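Local coordinates for protein enoyl-CoA hydratase carB homologue (Streptomyces cattleya, PDB 5O34) that probably acts as a crotonase-superfamily lyase in the biosynthesis of the antibiotic thienamycin, probably forming a carboxymethylproline intermediate in the manner of CarB, at residues 71-75 and 123-128; 132-137 and 259-264; 155-160 and 185-190. All coordinates share one frame; numbering follows the deposited sequence.

Contact 1: residues 71-75 and 123-128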
ATOM      1  N   ARG A  71     -10.713 -29.312   4.624  1.00 77.73           N
ATOM      2  CA  ARG A  71      -9.482 -29.236   5.411  1.00 75.75           C
ATOM      3  C   ARG A  71      -8.389 -30.176   4.923  1.00 77.06           C
ATOM      4  O   ARG A  71      -7.205 -29.861   5.074  1.00 76.47           O
ATOM      5  CB  ARG A  71      -9.797 -29.516   6.878  1.00 75.74           C
ATOM      6  CG  ARG A  71     -10.725 -28.469   7.516  1.00 84.10           C
ATOM      7  CD  ARG A  71     -11.023 -28.787   8.967  1.00 86.74           C
ATOM      8  NE  ARG A  71      -9.800 -29.177   9.669  1.00 90.33           N
ATOM      9  CZ  ARG A  71      -9.739 -30.065  10.654  1.00 99.22           C
ATOM     10  NH1 ARG A  71     -10.848 -30.636  11.114  1.00 87.94           N
ATOM     11  NH2 ARG A  71      -8.573 -30.372  11.207  1.00 79.36           N
ATOM     12  N   ALA A  72      -8.779 -31.338   4.356  1.00 72.51           N
ATOM     13  CA  ALA A  72      -7.842 -32.323   3.806  1.00 71.61           C
ATOM     14  C   ALA A  72      -7.210 -31.769   2.526  1.00 72.86           C
ATOM     15  O   ALA A  72      -6.010 -31.955   2.294  1.00 71.61           O
ATOM     16  CB  ALA A  72      -8.558 -33.632   3.523  1.00 72.45           C
ATOM     17  N   ARG A  73      -8.020 -31.032   1.734  1.00 68.68           N
ATOM     18  CA  ARG A  73      -7.608 -30.355   0.504  1.00 68.37           C
ATOM     19  C   ARG A  73      -6.541 -29.299   0.815  1.00 70.31           C
ATOM     20  O   ARG A  73      -5.534 -29.213   0.103  1.00 70.02           O
ATOM     21  CB  ARG A  73      -8.825 -29.716  -0.183  1.00 70.36           C
ATOM     22  CG  ARG A  73      -8.904 -30.015  -1.679  1.00 85.76           C
ATOM     23  CD  ARG A  73     -10.124 -29.403  -2.336  1.00101.41           C
ATOM     24  NE  ARG A  73     -10.013 -29.421  -3.796  1.00115.08           N
ATOM     25  CZ  ARG A  73     -10.830 -28.778  -4.625  1.00133.88           C
ATOM     26  NH1 ARG A  73     -11.833 -28.048  -4.150  1.00124.67           N
ATOM     27  NH2 ARG A  73     -10.642 -28.848  -5.936  1.00122.66           N
ATOM     28  N   MET A  74      -6.727 -28.556   1.921  1.00 65.03           N
ATOM     29  CA  MET A  74      -5.771 -27.541   2.384  1.00 64.16           C
ATOM     30  C   MET A  74      -4.439 -28.170   2.794  1.00 65.75           C
ATOM     31  O   MET A  74      -3.383 -27.711   2.344  1.00 65.18           O
ATOM     32  CB  MET A  74      -6.339 -26.755   3.564  1.00 66.62           C
ATOM     33  CG  MET A  74      -7.491 -25.860   3.201  1.00 70.68           C
ATOM     34  SD  MET A  74      -8.469 -25.592   4.699  1.00 76.16           S
ATOM     35  CE  MET A  74     -10.097 -25.215   4.001  1.00 72.96           C
ATOM     36  N   ARG A  75      -4.494 -29.253   3.602  1.00 61.00           N
ATOM     37  CA  ARG A  75      -3.324 -29.981   4.104  1.00 60.12           C
ATOM     38  C   ARG A  75      -2.508 -30.605   2.981  1.00 62.76           C
ATOM     39  O   ARG A  75      -1.274 -30.606   3.054  1.00 61.20           O
ATOM     40  CB  ARG A  75      -3.735 -31.051   5.128  1.00 61.20           C
ATOM     41  CG  ARG A  75      -4.082 -30.505   6.508  1.00 69.47           C
ATOM     42  CD  ARG A  75      -4.378 -31.621   7.495  1.00 79.81           C
ATOM     43  NE  ARG A  75      -5.747 -31.526   8.006  1.00 90.24           N
ATOM     44  CZ  ARG A  75      -6.746 -32.333   7.656  1.00103.67           C
ATOM     45  NH1 ARG A  75      -6.537 -33.332   6.803  1.00 90.36           N
ATOM     46  NH2 ARG A  75      -7.954 -32.163   8.172  1.00 90.90           N
ATOM     47  N   ALA A 123      -9.834 -25.670  14.099  1.00 85.72           N
ATOM     48  CA  ALA A 123      -8.976 -26.554  13.317  1.00 84.31           C
ATOM     49  C   ALA A 123      -8.983 -26.149  11.839  1.00 84.35           C
ATOM     50  O   ALA A 123      -7.978 -26.355  11.157  1.00 82.94           O
ATOM     51  CB  ALA A 123      -9.422 -27.991  13.488  1.00 84.98           C
ATOM     52  N   TRP A 124     -10.106 -25.548  11.361  1.00 79.52           N
ATOM     53  CA  TRP A 124     -10.250 -25.019   9.995  1.00 79.67           C
ATOM     54  C   TRP A 124      -9.239 -23.879   9.827  1.00 79.48           C
ATOM     55  O   TRP A 124      -8.390 -23.956   8.936  1.00 79.65           O
ATOM     56  CB  TRP A 124     -11.708 -24.560   9.698  1.00 79.93           C
ATOM     57  CG  TRP A 124     -11.925 -23.807   8.400  1.00 82.73           C
ATOM     58  CD1 TRP A 124     -11.325 -24.050   7.196  1.00 85.96           C
ATOM     59  CD2 TRP A 124     -12.886 -22.758   8.161  1.00 83.70           C
ATOM     60  NE1 TRP A 124     -11.787 -23.166   6.246  1.00 86.43           N
ATOM     61  CE2 TRP A 124     -12.750 -22.363   6.809  1.00 88.62           C
ATOM     62  CE3 TRP A 124     -13.840 -22.101   8.966  1.00 85.88           C
ATOM     63  CZ2 TRP A 124     -13.536 -21.342   6.240  1.00 88.68           C
ATOM     64  CZ3 TRP A 124     -14.613 -21.086   8.405  1.00 88.10           C
ATOM     65  CH2 TRP A 124     -14.462 -20.719   7.057  1.00 88.93           C
ATOM     66  N   ILE A 125      -9.263 -22.901  10.759  1.00 71.81           N
ATOM     67  CA  ILE A 125      -8.377 -21.733  10.821  1.00 69.94           C
ATOM     68  C   ILE A 125      -6.891 -22.145  10.824  1.00 70.27           C
ATOM     69  O   ILE A 125      -6.122 -21.611  10.024  1.00 69.35           O
ATOM     70  CB  ILE A 125      -8.767 -20.792  12.008  1.00 72.83           C
ATOM     71  CG1 ILE A 125     -10.203 -20.208  11.856  1.00 73.53           C
ATOM     72  CG2 ILE A 125      -7.735 -19.688  12.265  1.00 72.84           C
ATOM     73  CD1 ILE A 125     -10.577 -19.439  10.489  1.00 83.16           C
ATOM     74  N   ASP A 126      -6.508 -23.118  11.675  1.00 65.43           N
ATOM     75  CA  ASP A 126      -5.132 -23.625  11.750  1.00 64.61           C
ATOM     76  C   ASP A 126      -4.631 -24.190  10.420  1.00 65.77           C
ATOM     77  O   ASP A 126      -3.483 -23.941  10.067  1.00 65.16           O
ATOM     78  CB  ASP A 126      -4.960 -24.649  12.885  1.00 66.89           C
ATOM     79  CG  ASP A 126      -4.817 -24.038  14.268  1.00 80.61           C
ATOM     80  OD1 ASP A 126      -4.008 -23.086  14.425  1.00 82.18           O
ATOM     81  OD2 ASP A 126      -5.479 -24.535  15.208  1.00 85.21           O
ATOM     82  N   ASP A 127      -5.486 -24.907   9.665  1.00 61.68           N
ATOM     83  CA  ASP A 127      -5.104 -25.460   8.353  1.00 61.71           C
ATOM     84  C   ASP A 127      -4.973 -24.352   7.297  1.00 64.37           C
ATOM     85  O   ASP A 127      -4.012 -24.358   6.522  1.00 63.38           O
ATOM     86  CB  ASP A 127      -6.071 -26.574   7.897  1.00 63.62           C
ATOM     87  CG  ASP A 127      -6.013 -27.833   8.751  1.00 72.04           C
ATOM     88  OD1 ASP A 127      -4.908 -28.165   9.253  1.00 72.06           O
ATOM     89  OD2 ASP A 127      -7.062 -28.502   8.895  1.00 78.10           O
ATOM     90  N   ILE A 128      -5.926 -23.384   7.310  1.00 60.94           N
ATOM     91  CA  ILE A 128      -5.997 -22.181   6.464  1.00 60.86           C
ATOM     92  C   ILE A 128      -4.724 -21.360   6.633  1.00 61.15           C
ATOM     93  O   ILE A 128      -4.058 -21.027   5.645  1.00 60.71           O
ATOM     94  CB  ILE A 128      -7.282 -21.365   6.849  1.00 65.10           C
ATOM     95  CG1 ILE A 128      -8.532 -22.103   6.388  1.00 67.24           C
ATOM     96  CG2 ILE A 128      -7.266 -19.929   6.277  1.00 65.53           C
ATOM     97  CD1 ILE A 128      -8.721 -22.080   4.890  1.00 79.04           C
TER
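A single carboxylate oxygen, OD2 of D127, draws in two arginines from the same helix face, R71 and R75. The firm bond, part of a salt bridge, is from R71: its NE lies 2.9 Å from D127 OD2 with an N-H...O angle of 161°, the guanidinium and carboxylate planes being nearly coplanar. R71 NH2 adds a weak second bond to that oxygen, and R75 NE a second salt bridge, weak at 3.4 Å from D127 OD2, its guanidinium steeply turned against the carboxylate. The bend of the R71 chain at chi3 (45°) places its guanidinium between R75 NH2 on one face and A123 CB on the other, a sandwich that limits how the group can turn. In this crotonase-type domain the three-residue salt-bridge network joins helix 71-86 to the start of helix 120-137, and the short segments run roughly parallel, 24° apart, with axes 9.4 Å distant. Beneath the charges the contact turns apolar. M74 CE lies at the edge of the W124 indole, 3.5 Å from W124 NE1, and M74 SD stands edge-on to the five-membered ring, a Met-aromatic contact. This sulfur also rests 3.5 Å from I128 CD1.

Contact 2: residues 132-137 and 259-264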
ATOM      1  N   TYR A 132      -1.816 -20.600   3.950  1.00 44.13           N
ATOM      2  CA  TYR A 132      -1.422 -19.242   3.545  1.00 43.84           C
ATOM      3  C   TYR A 132       0.033 -18.933   3.892  1.00 49.29           C
ATOM      4  O   TYR A 132       0.739 -18.348   3.066  1.00 48.41           O
ATOM      5  CB  TYR A 132      -2.360 -18.167   4.116  1.00 44.17           C
ATOM      6  CG  TYR A 132      -3.825 -18.317   3.760  1.00 44.02           C
ATOM      7  CD1 TYR A 132      -4.223 -18.985   2.598  1.00 46.16           C
ATOM      8  CD2 TYR A 132      -4.811 -17.723   4.537  1.00 43.69           C
ATOM      9  CE1 TYR A 132      -5.571 -19.101   2.253  1.00 44.33           C
ATOM     10  CE2 TYR A 132      -6.158 -17.806   4.183  1.00 44.10           C
ATOM     11  CZ  TYR A 132      -6.531 -18.515   3.053  1.00 48.62           C
ATOM     12  OH  TYR A 132      -7.857 -18.656   2.742  1.00 51.72           O
ATOM     13  N   THR A 133       0.495 -19.366   5.088  1.00 46.89           N
ATOM     14  CA  THR A 133       1.878 -19.135   5.515  1.00 46.77           C
ATOM     15  C   THR A 133       2.881 -19.911   4.679  1.00 52.99           C
ATOM     16  O   THR A 133       3.925 -19.341   4.363  1.00 53.44           O
ATOM     17  CB  THR A 133       2.100 -19.354   7.027  1.00 49.76           C
ATOM     18  OG1 THR A 133       1.617 -20.639   7.429  1.00 50.97           O
ATOM     19  CG2 THR A 133       1.470 -18.250   7.883  1.00 43.20           C
ATOM     20  N   THR A 134       2.575 -21.176   4.283  1.00 50.75           N
ATOM     21  CA  THR A 134       3.521 -21.985   3.493  1.00 50.67           C
ATOM     22  C   THR A 134       3.632 -21.433   2.047  1.00 53.74           C
ATOM     23  O   THR A 134       4.751 -21.169   1.600  1.00 54.12           O
ATOM     24  CB  THR A 134       3.239 -23.512   3.596  1.00 64.28           C
ATOM     25  OG1 THR A 134       4.346 -24.237   3.062  1.00 68.23           O
ATOM     26  CG2 THR A 134       1.993 -23.948   2.853  1.00 66.93           C
ATOM     27  N   VAL A 135       2.491 -21.189   1.359  1.00 49.48           N
ATOM     28  CA  VAL A 135       2.461 -20.638  -0.008  1.00 49.16           C
ATOM     29  C   VAL A 135       3.315 -19.352  -0.095  1.00 53.60           C
ATOM     30  O   VAL A 135       4.061 -19.181  -1.058  1.00 53.62           O
ATOM     31  CB  VAL A 135       1.008 -20.420  -0.521  1.00 52.73           C
ATOM     32  CG1 VAL A 135       0.984 -19.708  -1.878  1.00 52.36           C
ATOM     33  CG2 VAL A 135       0.256 -21.745  -0.612  1.00 52.29           C
ATOM     34  N   ALA A 136       3.236 -18.490   0.938  1.00 49.21           N
ATOM     35  CA  ALA A 136       3.977 -17.232   1.038  1.00 48.57           C
ATOM     36  C   ALA A 136       5.406 -17.384   1.590  1.00 52.48           C
ATOM     37  O   ALA A 136       6.257 -16.544   1.281  1.00 50.71           O
ATOM     38  CB  ALA A 136       3.195 -16.240   1.886  1.00 49.16           C
ATOM     39  N   ALA A 137       5.680 -18.437   2.395  1.00 50.09           N
ATOM     40  CA  ALA A 137       7.021 -18.615   2.989  1.00 50.20           C
ATOM     41  C   ALA A 137       8.003 -19.498   2.189  1.00 54.65           C
ATOM     42  O   ALA A 137       9.201 -19.414   2.460  1.00 54.92           O
ATOM     43  CB  ALA A 137       6.924 -19.112   4.423  1.00 50.66           C
ATOM     44  N   PHE A 259       4.777 -10.156   5.309  1.00 48.37           N
ATOM     45  CA  PHE A 259       3.479 -10.698   4.887  1.00 48.05           C
ATOM     46  C   PHE A 259       3.158 -12.004   5.629  1.00 49.71           C
ATOM     47  O   PHE A 259       2.027 -12.194   6.099  1.00 48.87           O
ATOM     48  CB  PHE A 259       3.441 -10.877   3.353  1.00 50.76           C
ATOM     49  CG  PHE A 259       2.133 -11.386   2.797  1.00 53.65           C
ATOM     50  CD1 PHE A 259       1.063 -10.523   2.585  1.00 58.07           C
ATOM     51  CD2 PHE A 259       1.976 -12.726   2.461  1.00 56.98           C
ATOM     52  CE1 PHE A 259      -0.150 -10.996   2.078  1.00 59.99           C
ATOM     53  CE2 PHE A 259       0.762 -13.200   1.947  1.00 61.04           C
ATOM     54  CZ  PHE A 259      -0.295 -12.333   1.762  1.00 59.64           C
ATOM     55  N   VAL A 260       4.170 -12.879   5.777  1.00 45.72           N
ATOM     56  CA  VAL A 260       4.047 -14.147   6.513  1.00 45.80           C
ATOM     57  C   VAL A 260       3.762 -13.856   8.010  1.00 50.26           C
ATOM     58  O   VAL A 260       2.882 -14.493   8.598  1.00 50.29           O
ATOM     59  CB  VAL A 260       5.298 -15.055   6.313  1.00 49.22           C
ATOM     60  CG1 VAL A 260       5.248 -16.292   7.209  1.00 48.24           C
ATOM     61  CG2 VAL A 260       5.466 -15.458   4.844  1.00 48.96           C
ATOM     62  N   ALA A 261       4.476 -12.866   8.597  1.00 46.49           N
ATOM     63  CA  ALA A 261       4.306 -12.454  10.000  1.00 46.49           C
ATOM     64  C   ALA A 261       2.884 -11.915  10.238  1.00 50.39           C
ATOM     65  O   ALA A 261       2.288 -12.180  11.286  1.00 49.58           O
ATOM     66  CB  ALA A 261       5.336 -11.393  10.364  1.00 46.96           C
ATOM     67  N   GLY A 262       2.361 -11.200   9.239  1.00 46.34           N
ATOM     68  CA  GLY A 262       1.022 -10.638   9.254  1.00 46.00           C
ATOM     69  C   GLY A 262      -0.044 -11.708   9.331  1.00 51.15           C
ATOM     70  O   GLY A 262      -0.973 -11.589  10.132  1.00 51.34           O
ATOM     71  N   LEU A 263       0.109 -12.773   8.506  1.00 47.43           N
ATOM     72  CA  LEU A 263      -0.782 -13.936   8.449  1.00 46.06           C
ATOM     73  C   LEU A 263      -0.763 -14.703   9.766  1.00 50.97           C
ATOM     74  O   LEU A 263      -1.820 -15.171  10.203  1.00 51.34           O
ATOM     75  CB  LEU A 263      -0.386 -14.881   7.295  1.00 45.54           C
ATOM     76  CG  LEU A 263      -0.634 -14.418   5.841  1.00 48.60           C
ATOM     77  CD1 LEU A 263       0.147 -15.270   4.879  1.00 47.51           C
ATOM     78  CD2 LEU A 263      -2.112 -14.451   5.483  1.00 49.59           C
ATOM     79  N   GLU A 264       0.432 -14.833  10.400  1.00 47.17           N
ATOM     80  CA  GLU A 264       0.613 -15.526  11.686  1.00 47.08           C
ATOM     81  C   GLU A 264      -0.128 -14.854  12.853  1.00 53.35           C
ATOM     82  O   GLU A 264      -0.636 -15.551  13.731  1.00 54.03           O
ATOM     83  CB  GLU A 264       2.104 -15.703  12.033  1.00 48.03           C
ATOM     84  CG  GLU A 264       2.823 -16.772  11.221  1.00 58.25           C
ATOM     85  CD  GLU A 264       2.450 -18.238  11.416  1.00 82.63           C
ATOM     86  OE1 GLU A 264       3.126 -19.090  10.791  1.00 80.67           O
ATOM     87  OE2 GLU A 264       1.494 -18.541  12.170  1.00 71.68           O
TER
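A136 fits its methyl against the rim of the F259 ring, CB lying in the ring plane 3.8 Å from F259 CD2, and this marks the tight side of an almost exactly antiparallel helix pair (175° between the short segments, axes 9.3 Å apart). V260 CG2 reaches the same methyl, 3.8 Å from A136 CB. L263 closes the layer, laying CD1 3.6 Å from Y132 O and against Y132 CB. T133, also buried, sets OG1 between its own backbone N and carbonyl carbon (chi1 53°), where it is hydrogen-bonded to T129 O; this leaves CG2 directed at helix 252-273, against L263 CB. The F259 ring also makes a cation-pi contact with R196 of a second subunit.

The solvent side is looser. A137 CB just meets V260 CG2 at 4.0 Å, and the bent E264 chain brings OE1 3.5 Å from T133 CG2 while its OE2 forms a salt bridge with R267. Between the two segments the contact is apolar and probably held by close fit; hydrogen bonds from A136 O to N256 and from V135 O to R252, a little earlier on helix 252-273, add polar ties at the end of helix 120-137.

Contact 3: residues 155-160 and 185-190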
ATOM      1  N   LEU A 155      -9.796 -16.821  -3.686  1.00 44.57           N
ATOM      2  CA  LEU A 155      -9.103 -15.547  -3.899  1.00 44.40           C
ATOM      3  C   LEU A 155      -7.941 -15.384  -2.894  1.00 47.36           C
ATOM      4  O   LEU A 155      -6.853 -14.967  -3.294  1.00 47.08           O
ATOM      5  CB  LEU A 155     -10.097 -14.361  -3.808  1.00 44.17           C
ATOM      6  CG  LEU A 155      -9.559 -12.927  -4.000  1.00 47.88           C
ATOM      7  CD1 LEU A 155      -8.677 -12.793  -5.247  1.00 47.56           C
ATOM      8  CD2 LEU A 155     -10.704 -11.937  -4.039  1.00 48.75           C
ATOM      9  N   GLN A 156      -8.157 -15.768  -1.620  1.00 43.34           N
ATOM     10  CA  GLN A 156      -7.137 -15.692  -0.559  1.00 43.06           C
ATOM     11  C   GLN A 156      -5.863 -16.495  -0.874  1.00 47.84           C
ATOM     12  O   GLN A 156      -4.759 -16.000  -0.636  1.00 47.91           O
ATOM     13  CB  GLN A 156      -7.731 -16.078   0.800  1.00 44.11           C
ATOM     14  CG  GLN A 156      -8.568 -14.952   1.422  1.00 45.42           C
ATOM     15  CD  GLN A 156      -9.544 -15.377   2.488  1.00 59.30           C
ATOM     16  OE1 GLN A 156     -10.644 -14.819   2.595  1.00 56.47           O
ATOM     17  NE2 GLN A 156      -9.164 -16.336   3.327  1.00 47.97           N
ATOM     18  N   ILE A 157      -6.008 -17.693  -1.472  1.00 45.83           N
ATOM     19  CA  ILE A 157      -4.870 -18.532  -1.895  1.00 46.11           C
ATOM     20  C   ILE A 157      -4.071 -17.793  -2.973  1.00 48.03           C
ATOM     21  O   ILE A 157      -2.843 -17.716  -2.874  1.00 48.28           O
ATOM     22  CB  ILE A 157      -5.335 -19.952  -2.359  1.00 50.25           C
ATOM     23  CG1 ILE A 157      -5.957 -20.736  -1.171  1.00 51.60           C
ATOM     24  CG2 ILE A 157      -4.170 -20.759  -2.991  1.00 50.80           C
ATOM     25  CD1 ILE A 157      -6.907 -21.903  -1.551  1.00 59.45           C
ATOM     26  N   SER A 158      -4.770 -17.213  -3.970  1.00 44.03           N
ATOM     27  CA  SER A 158      -4.138 -16.463  -5.065  1.00 43.58           C
ATOM     28  C   SER A 158      -3.358 -15.253  -4.534  1.00 47.13           C
ATOM     29  O   SER A 158      -2.245 -14.988  -5.005  1.00 46.41           O
ATOM     30  CB  SER A 158      -5.166 -16.064  -6.124  1.00 45.41           C
ATOM     31  OG  SER A 158      -5.832 -14.843  -5.838  1.00 50.27           O
ATOM     32  N   LEU A 159      -3.899 -14.581  -3.491  1.00 43.83           N
ATOM     33  CA  LEU A 159      -3.248 -13.425  -2.844  1.00 43.49           C
ATOM     34  C   LEU A 159      -1.948 -13.782  -2.057  1.00 48.67           C
ATOM     35  O   LEU A 159      -1.258 -12.879  -1.581  1.00 48.18           O
ATOM     36  CB  LEU A 159      -4.236 -12.644  -1.961  1.00 42.94           C
ATOM     37  CG  LEU A 159      -5.457 -12.028  -2.663  1.00 46.69           C
ATOM     38  CD1 LEU A 159      -6.483 -11.573  -1.660  1.00 46.26           C
ATOM     39  CD2 LEU A 159      -5.075 -10.886  -3.605  1.00 48.45           C
ATOM     40  N   CYS A 160      -1.584 -15.076  -1.986  1.00 46.34           N
ATOM     41  CA  CYS A 160      -0.346 -15.541  -1.345  1.00 46.85           C
ATOM     42  C   CYS A 160       0.751 -15.775  -2.393  1.00 51.79           C
ATOM     43  O   CYS A 160       1.940 -15.864  -2.041  1.00 50.97           O
ATOM     44  CB  CYS A 160      -0.593 -16.802  -0.524  1.00 47.34           C
ATOM     45  SG  CYS A 160      -1.763 -16.595   0.832  1.00 51.24           S
ATOM     46  N   PHE A 185      -8.720 -12.566   7.314  1.00 47.58           N
ATOM     47  CA  PHE A 185      -7.718 -12.924   6.322  1.00 46.97           C
ATOM     48  C   PHE A 185      -7.897 -12.124   5.041  1.00 49.96           C
ATOM     49  O   PHE A 185      -6.927 -11.554   4.541  1.00 49.73           O
ATOM     50  CB  PHE A 185      -7.754 -14.428   6.049  1.00 48.63           C
ATOM     51  CG  PHE A 185      -6.992 -15.248   7.057  1.00 50.10           C
ATOM     52  CD1 PHE A 185      -7.660 -16.104   7.929  1.00 52.64           C
ATOM     53  CD2 PHE A 185      -5.607 -15.157   7.148  1.00 51.51           C
ATOM     54  CE1 PHE A 185      -6.951 -16.869   8.863  1.00 53.33           C
ATOM     55  CE2 PHE A 185      -4.901 -15.924   8.078  1.00 54.01           C
ATOM     56  CZ  PHE A 185      -5.577 -16.767   8.939  1.00 51.90           C
ATOM     57  N   GLY A 186      -9.135 -12.043   4.560  1.00 46.23           N
ATOM     58  CA  GLY A 186      -9.478 -11.299   3.357  1.00 46.48           C
ATOM     59  C   GLY A 186      -9.107  -9.838   3.460  1.00 51.53           C
ATOM     60  O   GLY A 186      -8.502  -9.292   2.539  1.00 52.56           O
ATOM     61  N   GLY A 187      -9.420  -9.237   4.606  1.00 48.03           N
ATOM     62  CA  GLY A 187      -9.098  -7.853   4.921  1.00 47.87           C
ATOM     63  C   GLY A 187      -7.604  -7.616   4.909  1.00 52.23           C
ATOM     64  O   GLY A 187      -7.135  -6.695   4.237  1.00 52.46           O
ATOM     65  N   PHE A 188      -6.836  -8.483   5.600  1.00 48.45           N
ATOM     66  CA  PHE A 188      -5.372  -8.382   5.620  1.00 47.60           C
ATOM     67  C   PHE A 188      -4.732  -8.564   4.230  1.00 53.48           C
ATOM     68  O   PHE A 188      -3.904  -7.743   3.818  1.00 54.07           O
ATOM     69  CB  PHE A 188      -4.755  -9.363   6.631  1.00 48.82           C
ATOM     70  CG  PHE A 188      -3.247  -9.310   6.619  1.00 50.00           C
ATOM     71  CD1 PHE A 188      -2.567  -8.300   7.291  1.00 52.32           C
ATOM     72  CD2 PHE A 188      -2.508 -10.228   5.881  1.00 51.19           C
ATOM     73  CE1 PHE A 188      -1.180  -8.209   7.225  1.00 52.45           C
ATOM     74  CE2 PHE A 188      -1.120 -10.136   5.821  1.00 53.50           C
ATOM     75  CZ  PHE A 188      -0.468  -9.117   6.478  1.00 51.41           C
ATOM     76  N   MET A 189      -5.100  -9.645   3.527  1.00 50.86           N
ATOM     77  CA  MET A 189      -4.537 -10.013   2.228  1.00 51.30           C
ATOM     78  C   MET A 189      -4.853  -9.023   1.104  1.00 54.05           C
ATOM     79  O   MET A 189      -3.982  -8.775   0.264  1.00 53.65           O
ATOM     80  CB  MET A 189      -4.943 -11.444   1.840  1.00 54.25           C
ATOM     81  CG  MET A 189      -3.997 -12.502   2.396  1.00 58.98           C
ATOM     82  SD  MET A 189      -4.527 -14.233   2.194  1.00 63.83           S
ATOM     83  CE  MET A 189      -5.507 -14.369   3.528  1.00 60.53           C
ATOM     84  N   LEU A 190      -6.076  -8.453   1.083  1.00 49.44           N
ATOM     85  CA  LEU A 190      -6.468  -7.488   0.050  1.00 48.53           C
ATOM     86  C   LEU A 190      -5.751  -6.148   0.233  1.00 52.11           C
ATOM     87  O   LEU A 190      -5.483  -5.438  -0.745  1.00 50.37           O
ATOM     88  CB  LEU A 190      -7.980  -7.262   0.054  1.00 48.12           C
ATOM     89  CG  LEU A 190      -8.895  -8.323  -0.544  1.00 51.28           C
ATOM     90  CD1 LEU A 190     -10.332  -7.910  -0.344  1.00 50.59           C
ATOM     91  CD2 LEU A 190      -8.640  -8.502  -2.032  1.00 52.41           C
TER
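Q156 faces G186 and L159 faces M189, with CA separations of 6.3 Å between Q156 and G186 and 6.2 Å between L159 and M189. The pairing thus advances by three residues on both segments in the same sense, so the two run in the same general direction, though well inclined to each other. Helical geometry on the first segment gives way to a turn after S158. Near that point L155 O accepts two bonds, one from L159 N and one from S158 OG, the latter at 2.7 Å from L155 O, in the carbonyl plane and on a lone pair.

M189 is the side chain that fills the space between the two backbones. Extended as far as SD and then bent (chi3 -84°), it sets the sulfur 3.3 Å from Q156 O and 3.9 Å from C160 SG, while the methyl folds back over the aliphatic part of Q156, with M189 CE 3.8 Å from Q156 CG. On the next turn L159 CD1 lies between two partners, 3.8 Å from M189 CB and 3.8 Å from L190 CD2. Further along Q156, its CD comes up against F185 CB and the backbone N of G186; at G186, which has no side chain, the contact is with the backbone. All the touching residues are buried.

In crotonase relatives the helix corresponding to 152-158 begins beside the oxyanion hole, and the packing here lays helix 184-194 against it. Around the pair, helix 120-137 covers C160 through Y132 and V135, and the F185 ring meets Y132 edge-to-face. Helix 252-273 lies over F185 with L263, I266 and A270 and over M189 with F259, whereas L190 touches M199, M202 and L203 of helix 196-205, and M174, just past strand 171-173, touches both Q156 and L190.

Helix 120-137 ties the set together: its early part makes contact 1 and its last turns make contact 2, whose centres lie about 14 Å apart. Contact 1 is complete before contact 2 opens along the chain, and both segments of contact 3 fall between the two halves of contact 2. Contact 3 is the deepest, its centre about 10 Å from that of contact 2 and 15 Å from that of contact 1. Y132 reaches across to Q156 and M189, F259 to L159, and I128 to F185. The three thus grade from a charged, partly buried edge to a buried, mainly apolar core, showing how helices distant in sequence pack against one another within a crotonase-type domain.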